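PDB 6GSZ: alpha-L-rhamnosidase from Aspergillus terreus, which probably hydrolyses terminal non-reducing alpha-L-rhamnose residues in alpha-L-rhamnosides. Local coordinates for residues S5-E10 / P23-R28; R39-E44 / L64-S69; T79-S84 / S96-V101. All blocks are in the same frame, centred on the assembly; numbering follows the deposited sequence.

All three contacts belong to the N-terminal immunoglobulin-like domain. Interaction 1 is a strand pair forming a small sheet of its own; interaction 3 pairs strands within the larger sheet packed against it. Interaction 2 has no direct backbone bonds: the loop 64-69, hydrogen-bonded to strand 25-30, lies over strand 38-46, the neighbour of strand 78-86. Interactions 1 and 2 are largely buried, while interaction 3 runs from the interior to the surface. Their chemistry follows this placing: interaction 1 adds a salt bridge at the end of the strand pair to its backbone bonds, interaction 2 is apolar with one bridging water, and interaction 3 uses a serine hydroxyl where the strand pairing breaks off.

Interaction 1 of 3, residues S5-E10 / P23-R28; sequences SQVAFE and PRVSWR
Glu10 and Arg24 form a side-on salt bridge in which two guanidinium nitrogens take one carboxylate oxygen each. Arg24 NH2 meets Glu10 OE1 at 2.9 Å and Arg24 NE meets Glu10 OE2 at 3.0 Å. Both oxygens lie close to the guanidinium plane, yet the two flat groups are twisted 39° apart, and the donors stand out of the carboxylate plane. A third bond fixes the acid: the backbone N of Arg24 reaches Glu10 OE2 at 2.9 Å, from the same face as NE but on the anti side. The bend at chi2 (-74°) turns the CD of Glu10 back toward Arg24. Arg492 also holds OE1 and Asp544 pairs with Arg24 NH1, so the bridge is one link in a larger charge network, which probably favours the charged form of both groups.

Beyond it the antiparallel strands are joined by backbone bonds. The Ala8 N to Ser26 O bond measures 3.0 Å, and the return bond from Ser26 N to Ala8 O 2.9 Å. Beside this pair a water lies in hydrogen-bonding contact with Ala8 O and Glu10 O. The same water O is 2.6 Å from Ser26 OG, which also accepts a hydrogen bond from the backbone N of Leu64.

Val7, Phe9, Val25 and Trp27 share the other face. The CG1 methyls of Val7 and Val25 meet at 4.0 Å, while Phe9 lies alongside Val25, its CE1 4.0 Å from Val25 CG2. Phe9 also rests on Pro23 and reaches Val80, Val99 and Val101, and Trp27 covers Val82. Gln6, Ala8 and Ser26, on the opposite face, help line a pocket with Glu10 that holds a bound 2-(2-methoxyethoxy)ethanol. This two-stranded sheet, packed by its apolar face on the sheet of strands 78-86 and 99-103, belongs to the beta sandwich of the N-terminal immunoglobulin-like domain.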
ATOM      1  N   SER A   5      -5.890  23.882  -3.048  1.00 16.89           N
ATOM      2  CA  SER A   5      -5.156  23.119  -4.043  1.00 19.37           C
ATOM      3  C   SER A   5      -5.866  21.828  -4.445  1.00 18.13           C
ATOM      4  O   SER A   5      -5.543  21.309  -5.499  1.00 23.62           O
ATOM      5  CB  SER A   5      -3.773  22.792  -3.582  1.00 22.80           C
ATOM      6  OG  SER A   5      -3.796  22.121  -2.346  1.00 26.79           O
ATOM      7  N   GLN A   6      -6.745  21.289  -3.593  1.00 17.70           N
ATOM      8  CA  GLN A   6      -7.325  19.960  -3.831  1.00 16.41           C
ATOM      9  C   GLN A   6      -8.631  19.943  -3.062  1.00 14.91           C
ATOM     10  O   GLN A   6      -8.661  20.406  -1.928  1.00 18.14           O
ATOM     11  CB  GLN A   6      -6.425  18.830  -3.269  1.00 19.38           C
ATOM     12  CG  GLN A   6      -7.024  17.428  -3.430  1.00 21.21           C
ATOM     13  CD  GLN A   6      -6.351  16.284  -2.696  1.00 25.74           C
ATOM     14  OE1 GLN A   6      -5.756  15.397  -3.317  1.00 39.41           O
ATOM     15  NE2 GLN A   6      -6.487  16.242  -1.375  1.00 21.43           N
ATOM     16  N   VAL A   7      -9.686  19.463  -3.699  1.00 14.04           N
ATOM     17  CA  VAL A   7     -10.954  19.159  -3.075  1.00 13.53           C
ATOM     18  C   VAL A   7     -11.199  17.675  -3.313  1.00 14.66           C
ATOM     19  O   VAL A   7     -11.160  17.230  -4.492  1.00 16.28           O
ATOM     20  CB  VAL A   7     -12.114  20.006  -3.628  1.00 13.70           C
ATOM     21  CG1 VAL A   7     -13.414  19.576  -3.002  1.00 13.75           C
ATOM     22  CG2 VAL A   7     -11.875  21.483  -3.348  1.00 15.41           C
ATOM     23  N   ALA A   8     -11.411  16.912  -2.225  1.00 12.37           N
ATOM     24  CA  ALA A   8     -11.537  15.494  -2.337  1.00 11.85           C
ATOM     25  C   ALA A   8     -12.668  14.956  -1.458  1.00 10.50           C
ATOM     26  O   ALA A   8     -13.035  15.543  -0.417  1.00 11.58           O
ATOM     27  CB  ALA A   8     -10.236  14.844  -2.014  1.00 15.90           C
ATOM     28  N   PHE A   9     -13.210  13.803  -1.864  1.00 11.36           N
ATOM     29  CA  PHE A   9     -14.306  13.152  -1.208  1.00  9.86           C
ATOM     30  C   PHE A   9     -13.824  11.879  -0.512  1.00 11.46           C
ATOM     31  O   PHE A   9     -13.123  11.048  -1.131  1.00 11.34           O
ATOM     32  CB  PHE A   9     -15.369  12.842  -2.247  1.00 10.22           C
ATOM     33  CG  PHE A   9     -15.834  14.086  -2.951  1.00 11.84           C
ATOM     34  CD1 PHE A   9     -16.724  14.962  -2.343  1.00 12.05           C
ATOM     35  CD2 PHE A   9     -15.258  14.464  -4.152  1.00 12.24           C
ATOM     36  CE1 PHE A   9     -17.054  16.163  -2.941  1.00 13.22           C
ATOM     37  CE2 PHE A   9     -15.624  15.648  -4.769  1.00 12.72           C
ATOM     38  CZ  PHE A   9     -16.508  16.515  -4.159  1.00 13.54           C
ATOM     39  N   GLU A  10     -14.206  11.706   0.768  1.00 11.50           N
ATOM     40  CA  GLU A  10     -13.682  10.602   1.584  1.00 10.27           C
ATOM     41  C   GLU A  10     -12.162  10.590   1.417  1.00 10.59           C
ATOM     42  O   GLU A  10     -11.502  11.619   1.562  1.00 11.50           O
ATOM     43  CB  GLU A  10     -14.414   9.291   1.261  1.00 10.19           C
ATOM     44  CG  GLU A  10     -15.905   9.383   1.573  1.00 10.71           C
ATOM     45  CD  GLU A  10     -16.278   9.349   3.054  1.00 11.10           C
ATOM     46  OE1 GLU A  10     -15.682   8.499   3.758  1.00 11.75           O
ATOM     47  OE2 GLU A  10     -17.170  10.140   3.469  1.00 11.42           O
ATOM     48  N   PRO A  23     -20.914  11.816   0.731  1.00 11.02           N
ATOM     49  CA  PRO A  23     -19.461  11.751   0.911  1.00 10.44           C
ATOM     50  C   PRO A  23     -18.961  12.973   1.678  1.00 11.03           C
ATOM     51  O   PRO A  23     -19.373  14.116   1.374  1.00 12.04           O
ATOM     52  CB  PRO A  23     -18.921  11.751  -0.522  1.00 11.34           C
ATOM     53  CG  PRO A  23     -19.987  12.442  -1.306  1.00 11.91           C
ATOM     54  CD  PRO A  23     -21.288  11.961  -0.686  1.00 12.71           C
ATOM     55  N   ARG A  24     -18.029  12.742   2.611  1.00 10.17           N
ATOM     56  CA  ARG A  24     -17.391  13.847   3.322  1.00  9.27           C
ATOM     57  C   ARG A  24     -16.431  14.554   2.373  1.00 10.27           C
ATOM     58  O   ARG A  24     -15.918  13.952   1.422  1.00 11.77           O
ATOM     59  CB  ARG A  24     -16.701  13.307   4.585  1.00 11.60           C
ATOM     60  CG  ARG A  24     -17.695  12.743   5.604  1.00 11.20           C
ATOM     61  CD  ARG A  24     -17.001  12.032   6.730  1.00 11.07           C
ATOM     62  NE  ARG A  24     -16.307  10.854   6.262  1.00 10.74           N
ATOM     63  CZ  ARG A  24     -15.317  10.249   6.897  1.00 11.44           C
ATOM     64  NH1 ARG A  24     -14.914  10.716   8.076  1.00 10.91           N
ATOM     65  NH2 ARG A  24     -14.698   9.190   6.363  1.00 11.98           N
ATOM     66  N   VAL A  25     -16.162  15.834   2.682  1.00 10.31           N
ATOM     67  CA  VAL A  25     -15.413  16.726   1.830  1.00 11.14           C
ATOM     68  C   VAL A  25     -14.189  17.220   2.596  1.00 10.68           C
ATOM     69  O   VAL A  25     -14.279  17.572   3.768  1.00 11.61           O
ATOM     70  CB  VAL A  25     -16.285  17.907   1.342  1.00 12.09           C
ATOM     71  CG1 VAL A  25     -15.556  18.716   0.288  1.00 12.60           C
ATOM     72  CG2 VAL A  25     -17.645  17.412   0.849  1.00 13.18           C
ATOM     73  N   SER A  26     -13.075  17.342   1.899  1.00 10.64           N
ATOM     74  CA  SER A  26     -11.822  17.887   2.433  1.00 11.01           C
ATOM     75  C   SER A  26     -11.181  18.821   1.409  1.00 11.67           C
ATOM     76  O   SER A  26     -11.322  18.602   0.215  1.00 13.27           O
ATOM     77  CB  SER A  26     -10.822  16.800   2.765  1.00 11.30           C
ATOM     78  OG  SER A  26     -11.347  15.829   3.644  1.00 11.95           O
ATOM     79  N   TRP A  27     -10.477  19.842   1.881  1.00 12.38           N
ATOM     80  CA  TRP A  27      -9.710  20.666   0.979  1.00 13.79           C
ATOM     81  C   TRP A  27      -8.338  20.908   1.568  1.00 14.43           C
ATOM     82  O   TRP A  27      -8.219  21.257   2.745  1.00 17.81           O
ATOM     83  CB  TRP A  27     -10.444  21.975   0.653  1.00 13.45           C
ATOM     84  CG  TRP A  27     -11.039  22.681   1.840  1.00 12.84           C
ATOM     85  CD1 TRP A  27     -10.545  23.756   2.534  1.00 13.90           C
ATOM     86  CD2 TRP A  27     -12.344  22.436   2.366  1.00 12.38           C
ATOM     87  NE1 TRP A  27     -11.448  24.123   3.485  1.00 14.66           N
ATOM     88  CE2 TRP A  27     -12.560  23.360   3.411  1.00 12.35           C
ATOM     89  CE3 TRP A  27     -13.355  21.509   2.046  1.00 13.61           C
ATOM     90  CZ2 TRP A  27     -13.735  23.370   4.135  1.00 13.82           C
ATOM     91  CZ3 TRP A  27     -14.526  21.520   2.763  1.00 13.14           C
ATOM     92  CH2 TRP A  27     -14.714  22.449   3.807  1.00 13.07           C
ATOM     93  N   ARG A  28      -7.330  20.850   0.728  1.00 13.68           N
ATOM     94  CA  ARG A  28      -5.976  21.183   1.098  0.50 15.45           C
ATOM     95  C   ARG A  28      -5.652  22.614   0.642  1.00 15.49           C
ATOM     96  O   ARG A  28      -6.137  23.067  -0.377  1.00 17.06           O
ATOM     97  CB  ARG A  28      -5.122  20.100   0.448  0.50 17.13           C
ATOM     98  CG  ARG A  28      -3.692  20.030   0.934  0.50 18.90           C
ATOM     99  CD  ARG A  28      -3.113  18.772   0.319  0.50 23.34           C
ATOM    100  NE  ARG A  28      -3.259  17.619   1.199  0.50 24.56           N
ATOM    101  CZ  ARG A  28      -3.138  16.357   0.836  0.50 26.92           C
ATOM    102  NH1 ARG A  28      -2.793  15.465   1.751  0.50 20.82           N
ATOM    103  NH2 ARG A  28      -3.373  15.994  -0.415  0.50 30.29           N
TER
HETATM  104  O   HOH W   1     -12.565  14.101   2.048  1.00 12.47           O

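Interaction 2 of 3, residues R39-E44 / L64-S69; sequences RAYEIE and LVPWPS
Tyr41 reaches Val65 tip to tip, its hydroxyl OH lying 3.4 Å from Val65 CB. With chi1 at 62°, CG sits between the backbone N and the carbonyl carbon, and the ring extends from there to the loop. Its outer end also packs on the valine, CZ lying 3.8 Å from Val65 CG2. The phenol is not left to apolar company alone: a water in the plane of the ring bonds to Tyr41 OH at 2.7 Å and donates to Pro66 O at 2.8 Å, giving the strand and the loop their one polar bridge. Trp27 meets the same tyrosine ring edge-to-face.

Two residues on, Ile43 crosses Pro68 at about a right angle. Its CG2, anti to the backbone N, touches Pro68 CG at 3.9 Å, and the far methyl CD1 packs against the same proline ring and, at 4.2 Å, against Val65 CG2. Val65 CG2 thus touches both the tyrosine and the isoleucine. Pro68 CD lies over one face of the Trp67 indole, toward its rim, and Trp67, like Ile43, touches Val80.

The loop is also held at its start, where Leu64 and Val65 form a G1 beta bulge opposite Val25, just after the calcium ligands Asp61 and Val63. Here a loop paired to strand 25-30 covers the apolar side of strand 38-46, closing one side of an immunoglobulin-like sandwich.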
ATOM      1  N   ARG A  39     -12.201  30.324   9.659  1.00 13.47           N
ATOM      2  CA  ARG A  39     -13.379  30.507  10.469  0.60 15.20           C
ATOM      3  C   ARG A  39     -14.660  29.989   9.808  1.00 13.96           C
ATOM      4  O   ARG A  39     -15.624  29.689  10.523  1.00 13.83           O
ATOM      5  CB  ARG A  39     -13.549  31.957  10.909  0.60 17.77           C
ATOM      6  CG  ARG A  39     -13.822  32.928   9.775  0.60 18.83           C
ATOM      7  CD  ARG A  39     -14.151  34.324  10.324  0.60 23.08           C
ATOM      8  NE  ARG A  39     -15.130  34.280  11.408  0.60 26.69           N
ATOM      9  CZ  ARG A  39     -14.875  34.461  12.718  0.60 28.64           C
ATOM     10  NH1 ARG A  39     -13.663  34.791  13.167  0.60 26.69           N
ATOM     11  NH2 ARG A  39     -15.866  34.303  13.579  0.60 29.64           N
ATOM     12  N   ALA A  40     -14.674  29.859   8.469  1.00 12.85           N
ATOM     13  CA  ALA A  40     -15.903  29.464   7.793  1.00 14.04           C
ATOM     14  C   ALA A  40     -15.534  28.945   6.416  1.00 12.38           C
ATOM     15  O   ALA A  40     -14.437  29.171   5.925  1.00 12.50           O
ATOM     16  CB  ALA A  40     -16.871  30.617   7.652  1.00 14.23           C
ATOM     17  N   TYR A  41     -16.477  28.238   5.808  1.00 12.82           N
ATOM     18  CA  TYR A  41     -16.329  27.771   4.428  1.00 13.48           C
ATOM     19  C   TYR A  41     -17.687  27.850   3.738  1.00 13.88           C
ATOM     20  O   TYR A  41     -18.736  27.859   4.352  1.00 13.70           O
ATOM     21  CB  TYR A  41     -15.732  26.367   4.363  1.00 13.15           C
ATOM     22  CG  TYR A  41     -16.545  25.281   5.007  1.00 12.23           C
ATOM     23  CD1 TYR A  41     -17.595  24.677   4.324  1.00 12.87           C
ATOM     24  CD2 TYR A  41     -16.207  24.761   6.249  1.00 13.16           C
ATOM     25  CE1 TYR A  41     -18.313  23.629   4.878  1.00 12.60           C
ATOM     26  CE2 TYR A  41     -16.901  23.705   6.797  1.00 12.67           C
ATOM     27  CZ  TYR A  41     -17.926  23.089   6.095  1.00 12.82           C
ATOM     28  OH  TYR A  41     -18.611  22.030   6.672  1.00 14.85           O
ATOM     29  N   GLU A  42     -17.599  27.833   2.404  1.00 14.01           N
ATOM     30  CA  GLU A  42     -18.745  27.695   1.523  1.00 14.34           C
ATOM     31  C   GLU A  42     -18.464  26.532   0.566  1.00 13.46           C
ATOM     32  O   GLU A  42     -17.390  26.453  -0.013  1.00 14.28           O
ATOM     33  CB  GLU A  42     -19.031  28.995   0.761  1.00 16.12           C
ATOM     34  CG  GLU A  42     -19.674  30.036   1.650  1.00 17.65           C
ATOM     35  CD  GLU A  42     -19.984  31.347   0.960  1.00 22.12           C
ATOM     36  OE1 GLU A  42     -19.545  31.526  -0.180  1.00 20.67           O
ATOM     37  OE2 GLU A  42     -20.600  32.219   1.627  1.00 30.76           O
ATOM     38  N   ILE A  43     -19.465  25.672   0.435  1.00 13.18           N
ATOM     39  CA  ILE A  43     -19.445  24.581  -0.561  1.00 13.52           C
ATOM     40  C   ILE A  43     -20.576  24.856  -1.558  1.00 13.11           C
ATOM     41  O   ILE A  43     -21.736  24.945  -1.177  1.00 14.23           O
ATOM     42  CB  ILE A  43     -19.613  23.198   0.081  1.00 14.23           C
ATOM     43  CG1 ILE A  43     -18.546  22.914   1.124  1.00 14.69           C
ATOM     44  CG2 ILE A  43     -19.605  22.141  -1.027  1.00 14.24           C
ATOM     45  CD1 ILE A  43     -18.683  21.601   1.886  1.00 16.40           C
ATOM     46  N   GLU A  44     -20.194  24.971  -2.831  1.00 14.66           N
ATOM     47  CA  GLU A  44     -21.120  25.117  -3.966  1.00 15.63           C
ATOM     48  C   GLU A  44     -21.365  23.728  -4.554  1.00 14.64           C
ATOM     49  O   GLU A  44     -20.410  23.036  -4.924  1.00 16.27           O
ATOM     50  CB  GLU A  44     -20.512  26.048  -5.011  1.00 16.36           C
ATOM     51  CG  GLU A  44     -21.414  26.314  -6.217  1.00 17.86           C
ATOM     52  CD  GLU A  44     -20.621  26.989  -7.321  1.00 20.26           C
ATOM     53  OE1 GLU A  44     -20.787  28.215  -7.510  1.00 26.72           O
ATOM     54  OE2 GLU A  44     -19.761  26.301  -7.919  1.00 20.64           O
ATOM     55  N   LEU A  64     -12.666  16.247   6.051  1.00 10.97           N
ATOM     56  CA  LEU A  64     -13.762  15.273   6.266  1.00 10.64           C
ATOM     57  C   LEU A  64     -14.992  15.942   6.917  1.00  9.64           C
ATOM     58  O   LEU A  64     -15.621  15.375   7.847  1.00 11.38           O
ATOM     59  CB  LEU A  64     -13.240  14.068   7.049  1.00 11.07           C
ATOM     60  CG  LEU A  64     -12.148  13.262   6.320  1.00 11.01           C
ATOM     61  CD1 LEU A  64     -11.445  12.313   7.295  1.00 11.99           C
ATOM     62  CD2 LEU A  64     -12.667  12.464   5.122  1.00 11.10           C
ATOM     63  N   VAL A  65     -15.386  17.082   6.339  1.00 10.25           N
ATOM     64  CA  VAL A  65     -16.587  17.786   6.787  1.00 11.17           C
ATOM     65  C   VAL A  65     -17.800  17.145   6.127  1.00 10.10           C
ATOM     66  O   VAL A  65     -17.660  16.394   5.153  1.00 10.97           O
ATOM     67  CB  VAL A  65     -16.528  19.295   6.478  1.00 12.17           C
ATOM     68  CG1 VAL A  65     -15.198  19.913   6.941  1.00 13.19           C
ATOM     69  CG2 VAL A  65     -16.786  19.596   5.018  1.00 12.00           C
ATOM     70  N   PRO A  66     -19.026  17.355   6.641  1.00 11.04           N
ATOM     71  CA  PRO A  66     -20.189  16.703   6.069  1.00 12.47           C
ATOM     72  C   PRO A  66     -20.570  17.121   4.650  1.00 11.74           C
ATOM     73  O   PRO A  66     -20.310  18.230   4.210  1.00 12.78           O
ATOM     74  CB  PRO A  66     -21.327  17.071   7.026  1.00 12.69           C
ATOM     75  CG  PRO A  66     -20.627  17.473   8.306  1.00 12.36           C
ATOM     76  CD  PRO A  66     -19.351  18.149   7.829  1.00 11.64           C
ATOM     77  N   TRP A  67     -21.088  16.134   3.897  1.00 10.93           N
ATOM     78  CA  TRP A  67     -21.768  16.472   2.648  1.00 11.16           C
ATOM     79  C   TRP A  67     -22.912  17.434   2.966  1.00 11.66           C
ATOM     80  O   TRP A  67     -23.720  17.113   3.822  1.00 12.72           O
ATOM     81  CB  TRP A  67     -22.289  15.183   2.020  1.00 12.10           C
ATOM     82  CG  TRP A  67     -23.063  15.398   0.754  1.00 11.82           C
ATOM     83  CD1 TRP A  67     -24.420  15.249   0.579  1.00 12.56           C
ATOM     84  CD2 TRP A  67     -22.528  15.828  -0.505  1.00 11.66           C
ATOM     85  NE1 TRP A  67     -24.764  15.571  -0.710  1.00 12.50           N
ATOM     86  CE2 TRP A  67     -23.628  15.915  -1.398  1.00 12.76           C
ATOM     87  CE3 TRP A  67     -21.249  16.164  -0.951  1.00 12.10           C
ATOM     88  CZ2 TRP A  67     -23.460  16.345  -2.708  1.00 13.48           C
ATOM     89  CZ3 TRP A  67     -21.093  16.573  -2.252  1.00 12.87           C
ATOM     90  CH2 TRP A  67     -22.191  16.666  -3.116  1.00 14.11           C
ATOM     91  N   PRO A  68     -22.980  18.602   2.327  1.00 12.75           N
ATOM     92  CA  PRO A  68     -23.974  19.608   2.735  1.00 14.34           C
ATOM     93  C   PRO A  68     -25.330  19.572   2.027  1.00 14.18           C
ATOM     94  O   PRO A  68     -26.244  20.269   2.382  1.00 18.40           O
ATOM     95  CB  PRO A  68     -23.268  20.924   2.363  1.00 15.86           C
ATOM     96  CG  PRO A  68     -22.479  20.544   1.114  1.00 15.07           C
ATOM     97  CD  PRO A  68     -21.964  19.143   1.408  1.00 13.63           C
ATOM     98  N   SER A  69     -25.442  18.755   0.982  1.00 16.12           N
ATOM     99  CA  SER A  69     -26.646  18.774   0.128  1.00 16.26           C
ATOM    100  C   SER A  69     -27.485  17.515   0.420  1.00 16.41           C
ATOM    101  O   SER A  69     -27.222  16.748   1.367  1.00 16.61           O
ATOM    102  CB  SER A  69     -26.208  18.930  -1.330  1.00 16.78           C
ATOM    103  OG  SER A  69     -27.297  18.970  -2.250  1.00 18.79           O
TER
HETATM  104  O   HOH W   2     -20.495  20.800   5.215  1.00 17.15           O

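Interaction 3 of 3, residues T79-S84 / S96-V101; sequences TVRVRS and SDAVTV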
ATOM      1  N   THR A  79     -21.239  18.733  -9.306  1.00 15.19           N
ATOM      2  CA  THR A  79     -20.014  19.490  -9.485  1.00 14.97           C
ATOM      3  C   THR A  79     -19.861  20.388  -8.260  1.00 14.74           C
ATOM      4  O   THR A  79     -20.806  21.037  -7.893  1.00 15.77           O
ATOM      5  CB  THR A  79     -20.040  20.295 -10.793  1.00 14.64           C
ATOM      6  OG1 THR A  79     -20.218  19.350 -11.849  1.00 17.40           O
ATOM      7  CG2 THR A  79     -18.783  21.087 -11.031  1.00 18.38           C
ATOM      8  N   VAL A  80     -18.660  20.386  -7.670  1.00 12.79           N
ATOM      9  CA  VAL A  80     -18.441  20.994  -6.363  1.00 13.27           C
ATOM     10  C   VAL A  80     -17.297  21.976  -6.437  1.00 14.23           C
ATOM     11  O   VAL A  80     -16.261  21.688  -7.035  1.00 13.79           O
ATOM     12  CB  VAL A  80     -18.160  19.896  -5.323  1.00 12.35           C
ATOM     13  CG1 VAL A  80     -17.759  20.524  -3.995  1.00 14.24           C
ATOM     14  CG2 VAL A  80     -19.398  19.025  -5.130  1.00 15.16           C
ATOM     15  N   ARG A  81     -17.483  23.141  -5.775  1.00 13.86           N
ATOM     16  CA  ARG A  81     -16.369  24.044  -5.495  1.00 14.78           C
ATOM     17  C   ARG A  81     -16.452  24.432  -4.015  1.00 13.82           C
ATOM     18  O   ARG A  81     -17.523  24.367  -3.438  1.00 13.59           O
ATOM     19  CB  ARG A  81     -16.418  25.301  -6.365  1.00 15.54           C
ATOM     20  CG  ARG A  81     -16.331  25.050  -7.861  1.00 17.19           C
ATOM     21  CD  ARG A  81     -16.120  26.353  -8.623  1.00 18.90           C
ATOM     22  NE  ARG A  81     -17.266  27.227  -8.504  1.00 20.15           N
ATOM     23  CZ  ARG A  81     -17.227  28.549  -8.774  1.00 22.41           C
ATOM     24  NH1 ARG A  81     -16.102  29.106  -9.204  1.00 24.58           N
ATOM     25  NH2 ARG A  81     -18.305  29.302  -8.579  1.00 25.90           N
ATOM     26  N   VAL A  82     -15.302  24.808  -3.449  1.00 13.46           N
ATOM     27  CA  VAL A  82     -15.204  25.246  -2.072  1.00 13.51           C
ATOM     28  C   VAL A  82     -14.447  26.557  -2.025  1.00 13.45           C
ATOM     29  O   VAL A  82     -13.516  26.771  -2.769  1.00 14.36           O
ATOM     30  CB  VAL A  82     -14.500  24.178  -1.212  1.00 14.23           C
ATOM     31  CG1 VAL A  82     -14.379  24.612   0.246  1.00 15.65           C
ATOM     32  CG2 VAL A  82     -15.199  22.828  -1.352  1.00 14.75           C
ATOM     33  N   ARG A  83     -14.786  27.390  -1.039  1.00 13.67           N
ATOM     34  CA  ARG A  83     -13.908  28.503  -0.661  1.00 14.93           C
ATOM     35  C   ARG A  83     -13.933  28.621   0.857  1.00 13.92           C
ATOM     36  O   ARG A  83     -14.875  28.258   1.501  1.00 14.22           O
ATOM     37  CB  ARG A  83     -14.264  29.813  -1.369  1.00 17.68           C
ATOM     38  CG  ARG A  83     -15.647  30.336  -1.069  1.00 19.46           C
ATOM     39  CD  ARG A  83     -15.853  31.668  -1.798  1.00 20.32           C
ATOM     40  NE  ARG A  83     -17.157  32.208  -1.503  1.00 22.32           N
ATOM     41  CZ  ARG A  83     -17.556  33.424  -1.850  1.00 27.94           C
ATOM     42  NH1 ARG A  83     -16.741  34.235  -2.522  1.00 39.86           N
ATOM     43  NH2 ARG A  83     -18.768  33.813  -1.505  1.00 32.53           N
ATOM     44  N   SER A  84     -12.825  29.133   1.356  1.00 14.94           N
ATOM     45  CA  SER A  84     -12.528  29.157   2.767  1.00 14.50           C
ATOM     46  C   SER A  84     -12.237  30.607   3.196  1.00 16.21           C
ATOM     47  O   SER A  84     -11.567  31.349   2.487  1.00 17.85           O
ATOM     48  CB  SER A  84     -11.381  28.219   3.035  1.00 15.87           C
ATOM     49  OG  SER A  84     -10.985  28.297   4.382  1.00 16.32           O
ATOM     50  N   SER A  96     -12.236  27.226  -5.266  1.00 15.96           N
ATOM     51  CA  SER A  96     -11.439  26.145  -5.773  1.00 16.92           C
ATOM     52  C   SER A  96     -11.780  25.848  -7.238  1.00 17.32           C
ATOM     53  O   SER A  96     -12.832  26.210  -7.728  1.00 17.99           O
ATOM     54  CB  SER A  96     -11.676  24.894  -4.947  1.00 16.03           C
ATOM     55  OG  SER A  96     -12.958  24.385  -5.180  1.00 15.72           O
ATOM     56  N   ASP A  97     -10.869  25.138  -7.899  1.00 17.24           N
ATOM     57  CA  ASP A  97     -11.219  24.496  -9.156  1.00 18.05           C
ATOM     58  C   ASP A  97     -12.340  23.499  -8.868  1.00 19.72           C
ATOM     59  O   ASP A  97     -12.377  22.906  -7.800  1.00 22.64           O
ATOM     60  CB  ASP A  97     -10.022  23.788  -9.781  1.00 22.06           C
ATOM     61  CG  ASP A  97      -8.916  24.719 -10.202  1.00 30.49           C
ATOM     62  OD1 ASP A  97      -9.203  25.926 -10.423  1.00 34.25           O
ATOM     63  OD2 ASP A  97      -7.761  24.236 -10.270  1.00 43.47           O
ATOM     64  N   ALA A  98     -13.265  23.363  -9.821  1.00 16.44           N
ATOM     65  CA  ALA A  98     -14.379  22.475  -9.693  1.00 16.38           C
ATOM     66  C   ALA A  98     -13.915  21.011  -9.799  1.00 15.30           C
ATOM     67  O   ALA A  98     -12.990  20.660 -10.550  1.00 18.38           O
ATOM     68  CB  ALA A  98     -15.407  22.786 -10.771  1.00 19.52           C
ATOM     69  N   VAL A  99     -14.582  20.167  -9.019  1.00 14.17           N
ATOM     70  CA  VAL A  99     -14.403  18.721  -9.074  1.00 14.11           C
ATOM     71  C   VAL A  99     -15.790  18.079  -9.132  1.00 14.77           C
ATOM     72  O   VAL A  99     -16.775  18.667  -8.765  1.00 16.48           O
ATOM     73  CB  VAL A  99     -13.645  18.222  -7.827  1.00 15.63           C
ATOM     74  CG1 VAL A  99     -12.216  18.726  -7.782  1.00 18.85           C
ATOM     75  CG2 VAL A  99     -14.349  18.569  -6.524  1.00 16.78           C
ATOM     76  N   THR A 100     -15.829  16.822  -9.585  1.00 16.08           N
ATOM     77  CA  THR A 100     -17.083  16.083  -9.680  1.00 14.45           C
ATOM     78  C   THR A 100     -17.110  14.924  -8.667  1.00 11.69           C
ATOM     79  O   THR A 100     -16.074  14.388  -8.230  1.00 13.86           O
ATOM     80  CB  THR A 100     -17.305  15.553 -11.108  1.00 16.25           C
ATOM     81  OG1 THR A 100     -16.194  14.745 -11.497  1.00 18.34           O
ATOM     82  CG2 THR A 100     -17.476  16.698 -12.084  1.00 17.92           C
ATOM     83  N   VAL A 101     -18.324  14.542  -8.309  1.00 13.27           N
ATOM     84  CA  VAL A 101     -18.573  13.409  -7.428  1.00 12.51           C
ATOM     85  C   VAL A 101     -19.838  12.685  -7.896  1.00 12.35           C
ATOM     86  O   VAL A 101     -20.806  13.317  -8.254  1.00 13.72           O
ATOM     87  CB  VAL A 101     -18.652  13.872  -5.962  1.00 12.88           C
ATOM     88  CG1 VAL A 101     -19.716  14.937  -5.748  1.00 14.78           C
ATOM     89  CG2 VAL A 101     -18.874  12.702  -5.022  1.00 13.61           C
TER
HETATM   90  O   HOH W   3     -13.410  27.864  -9.924  1.00 28.68           O
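Val80 and Val99 form an antiparallel hydrogen-bonded pair between strands whose N-to-C directions lie 130° apart. The bond from Val80 N to Val99 O is 2.8 Å long, and the one from Val99 N to Val80 O is 3.0 Å.

Further along, where the second segment is no longer a strand, Ser96 takes over and grips both polar groups of the Val82 backbone. Its own N donates to Val82 O at 2.8 Å, and its OG accepts the proton of Val82 N at 2.9 Å in a nearly straight bond (169°). With chi1 at 70°, OG sits between the backbone N and the carbonyl carbon of Ser96. The hydroxyl proton goes to Asp97 O at 3.1 Å, approaching from above the carbonyl plane, so the oxygen donates and accepts at once.

Arg81 lays its aliphatic part across this turn, with CD 3.4 Å from Ser96 O and CG packed on the CA and CB of Ala98. At its charged end, a water in the guanidinium plane joins Arg81 NH1 to Ser96 O, while Glu44 forms a salt bridge with NE and Trp95 a cation-pi contact. Thr79 continues this outer side, its CG2 3.8 Å from Ala98 CB and its OG1 near the Thr100 methyl.

The valines turn the other way. The side chains of Val80 and Val101 cross obliquely, CG2 of Val80 lying 4.1 Å from CG1 of Val101, and with Val99 and Val82 they border Phe9 and Trp27 of the facing sheet. The chemistry is therefore divided: apolar methyls toward the sandwich interior, an arginine and threonines on the outer side, and a serine hydroxyl satisfying a strand N-H where regular carbonyl pairing has ended.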